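Local coordinates for protein CptN Toxin (Eubacterium rectale DSM 17629, PDB 4RMO) that is the toxin of a type III toxin-antitoxin system linked to bacteriophage resistance, bound in a complex with its pseudoknotted RNA antitoxin and probably acting as an endoribonuclease, at residues Ile48-Ile54 and Glu84-Ile89. Numbering follows the deposited sequence.
Sequences IPLSSRI and ESAFLI. With nucleotides of chain B.
Antiparallel neighbours in the toxin's central sheet, strands 44-51 and 84-87, meet here, with Ser51 and Ala86 as the hydrogen-bonded pair. Ser51 N reaches Ala86 O at 3.0 Å, Ala86 N returns to Ser51 O at 2.9 Å, and Leu88 N bonds Pro49 O at 3.0 Å. Proline has no N-H to give; position 49 joins this pairing through its carbonyl alone.

In the non-hydrogen-bonded pair, Leu50 and Phe87 run alongside each other from one face of the sheet. Leucine's branched end suits this buried site: Leu50 CD2 covers a face of the flat Phe87 ring, 3.7 Å from its centroid, a CH-pi contact; Tyr33 adds an edge-to-face partner. The small methyl of Ala86 fits 3.4 Å from Ser51 O and touches Tyr57 of helix 54-65. Ile54 is long enough to bend back, chi2 -49°, placing CD1 3.6 Å from Glu84 O.

Ser51 OG accepts from Arg53 N and hydrogen-bonds a modified residue of another chain. N-cap Arg53, long and charged, reaches RNA chain B: NH1 donates to A2 OP1 (2.8 Å, bent, 131°), with A1 O3' over one guanidinium face. Strand 44-51 of this antiparallel pair thus runs through an ST turn into helix 54-65, with an RNA phosphate at the junction.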
# COMPACT_ATOMS: atom_id res chain seq x y z
N ILE A 48 16.28 -17.77 -6.40
CA ILE A 48 16.32 -18.16 -5.00
C ILE A 48 15.91 -19.62 -4.85
O ILE A 48 14.82 -20.02 -5.25
CB ILE A 48 15.36 -17.29 -4.18
CG1 ILE A 48 15.71 -15.80 -4.37
CG2 ILE A 48 15.40 -17.65 -2.71
CD1 ILE A 48 14.71 -14.86 -3.75
N PRO A 49 16.77 -20.42 -4.24
CA PRO A 49 16.42 -21.80 -4.05
C PRO A 49 15.43 -21.99 -2.90
O PRO A 49 15.53 -21.29 -1.93
CB PRO A 49 17.78 -22.43 -3.66
CG PRO A 49 18.52 -21.35 -2.99
CD PRO A 49 18.09 -20.09 -3.70
N LEU A 50 14.55 -23.00 -2.99
CA LEU A 50 13.67 -23.35 -1.90
C LEU A 50 14.04 -24.62 -1.18
O LEU A 50 14.66 -25.52 -1.76
CB LEU A 50 12.24 -23.52 -2.38
CG LEU A 50 11.55 -22.45 -3.23
CD1 LEU A 50 10.03 -22.66 -3.15
CD2 LEU A 50 11.90 -21.03 -2.87
N SER A 51 13.64 -24.70 0.08
CA SER A 51 13.73 -25.89 0.86
C SER A 51 12.40 -26.09 1.61
O SER A 51 11.77 -25.14 2.05
CB SER A 51 14.88 -25.78 1.81
OG SER A 51 14.85 -26.83 2.79
N SER A 52 12.00 -27.34 1.82
CA SER A 52 10.84 -27.64 2.68
C SER A 52 11.21 -28.01 4.11
O SER A 52 10.38 -28.55 4.82
CB SER A 52 9.97 -28.73 2.03
OG SER A 52 10.71 -29.89 1.81
N ARG A 53 12.46 -27.79 4.52
CA ARG A 53 12.89 -28.14 5.88
C ARG A 53 12.51 -27.03 6.85
O ARG A 53 13.36 -26.29 7.31
CB ARG A 53 14.38 -28.43 5.93
CG ARG A 53 14.72 -29.61 5.04
CD ARG A 53 16.12 -30.16 5.16
NE ARG A 53 16.19 -31.39 4.39
CZ ARG A 53 16.99 -32.38 4.70
NH1 ARG A 53 17.82 -32.27 5.74
NH2 ARG A 53 16.94 -33.48 3.98
N ILE A 54 11.21 -26.92 7.12
CA ILE A 54 10.66 -25.77 7.77
C ILE A 54 11.14 -25.71 9.23
O ILE A 54 11.43 -24.63 9.71
CB ILE A 54 9.12 -25.80 7.71
CG1 ILE A 54 8.60 -25.86 6.27
CG2 ILE A 54 8.51 -24.58 8.39
CD1 ILE A 54 9.22 -24.82 5.35
N GLU A 84 4.01 -24.93 3.14
CA GLU A 84 5.00 -23.94 3.52
C GLU A 84 6.34 -24.25 2.86
O GLU A 84 6.77 -25.39 2.83
CB GLU A 84 5.16 -23.90 5.03
CG GLU A 84 4.00 -23.15 5.67
CD GLU A 84 4.23 -22.86 7.13
OE1 GLU A 84 4.70 -23.76 7.87
OE2 GLU A 84 4.02 -21.70 7.53
N SER A 85 6.98 -23.22 2.32
CA SER A 85 8.30 -23.33 1.72
C SER A 85 9.22 -22.24 2.27
O SER A 85 8.80 -21.10 2.42
CB SER A 85 8.22 -23.12 0.21
OG SER A 85 7.39 -24.10 -0.42
N ALA A 86 10.48 -22.60 2.48
CA ALA A 86 11.50 -21.68 2.83
C ALA A 86 12.28 -21.18 1.61
O ALA A 86 12.78 -21.97 0.85
CB ALA A 86 12.45 -22.30 3.83
N PHE A 87 12.35 -19.87 1.46
CA PHE A 87 13.07 -19.20 0.41
C PHE A 87 14.41 -18.88 1.01
O PHE A 87 14.48 -18.10 1.95
CB PHE A 87 12.39 -17.91 0.03
CG PHE A 87 11.15 -18.08 -0.82
CD1 PHE A 87 9.98 -18.64 -0.29
CD2 PHE A 87 11.12 -17.59 -2.10
CE1 PHE A 87 8.85 -18.74 -1.05
CE2 PHE A 87 9.99 -17.68 -2.87
CZ PHE A 87 8.86 -18.28 -2.36
N LEU A 88 15.47 -19.53 0.52
CA LEU A 88 16.79 -19.34 1.10
C LEU A 88 17.44 -18.18 0.34
O LEU A 88 18.30 -18.35 -0.51
CB LEU A 88 17.64 -20.58 1.06
CG LEU A 88 17.06 -21.89 1.62
CD1 LEU A 88 18.16 -22.93 1.91
CD2 LEU A 88 16.17 -21.72 2.79
N ILE A 89 17.00 -16.98 0.70
CA ILE A 89 17.42 -15.79 0.01
C ILE A 89 18.93 -15.62 0.21
O ILE A 89 19.63 -15.13 -0.69
CB ILE A 89 16.64 -14.57 0.56
CG1 ILE A 89 15.13 -14.86 0.45
CG2 ILE A 89 17.00 -13.32 -0.20
CD1 ILE A 89 14.22 -13.71 0.84
P A B 2 20.09 -29.53 5.36
OP1 A B 2 19.30 -29.96 6.51
OP2 A B 2 19.79 -28.24 4.69
O5' A B 2 21.64 -29.48 5.71
C5' A B 2 22.28 -30.59 6.39
C4' A B 2 23.77 -30.39 6.36
O4' A B 2 24.22 -30.28 4.98
C3' A B 2 24.28 -29.09 7.00
O3' A B 2 24.45 -29.15 8.40
C2' A B 2 25.63 -28.93 6.33
O2' A B 2 26.58 -29.83 6.84
C1' A B 2 25.31 -29.36 4.90
N9 A B 2 24.90 -28.25 4.07
C8 A B 2 23.64 -27.90 3.66
N7 A B 2 23.61 -26.86 2.86
C5 A B 2 24.95 -26.55 2.68
C6 A B 2 25.60 -25.55 1.93
N6 A B 2 24.95 -24.66 1.17
N1 A B 2 26.94 -25.51 1.97
C2 A B 2 27.59 -26.41 2.72
N3 A B 2 27.09 -27.39 3.48
C4 A B 2 25.75 -27.41 3.40
O5' A B 1 19.02 -29.25 0.83
C5' A B 1 18.66 -30.57 1.33
C4' A B 1 19.83 -31.31 1.93
O4' A B 1 20.82 -31.60 0.91
C3' A B 1 20.62 -30.57 3.01
O3' A B 1 19.98 -30.71 4.27
C2' A B 1 21.96 -31.29 2.96
O2' A B 1 21.90 -32.54 3.59
C1' A B 1 22.12 -31.49 1.46
N9 A B 1 22.80 -30.39 0.78
C8 A B 1 22.25 -29.47 -0.08
N7 A B 1 23.11 -28.61 -0.56
C5 A B 1 24.31 -29.00 -0.01
C6 A B 1 25.61 -28.47 -0.10
N6 A B 1 25.93 -27.42 -0.84
N1 A B 1 26.59 -29.09 0.59
C2 A B 1 26.27 -30.16 1.35
N3 A B 1 25.08 -30.73 1.54
C4 A B 1 24.14 -30.09 0.83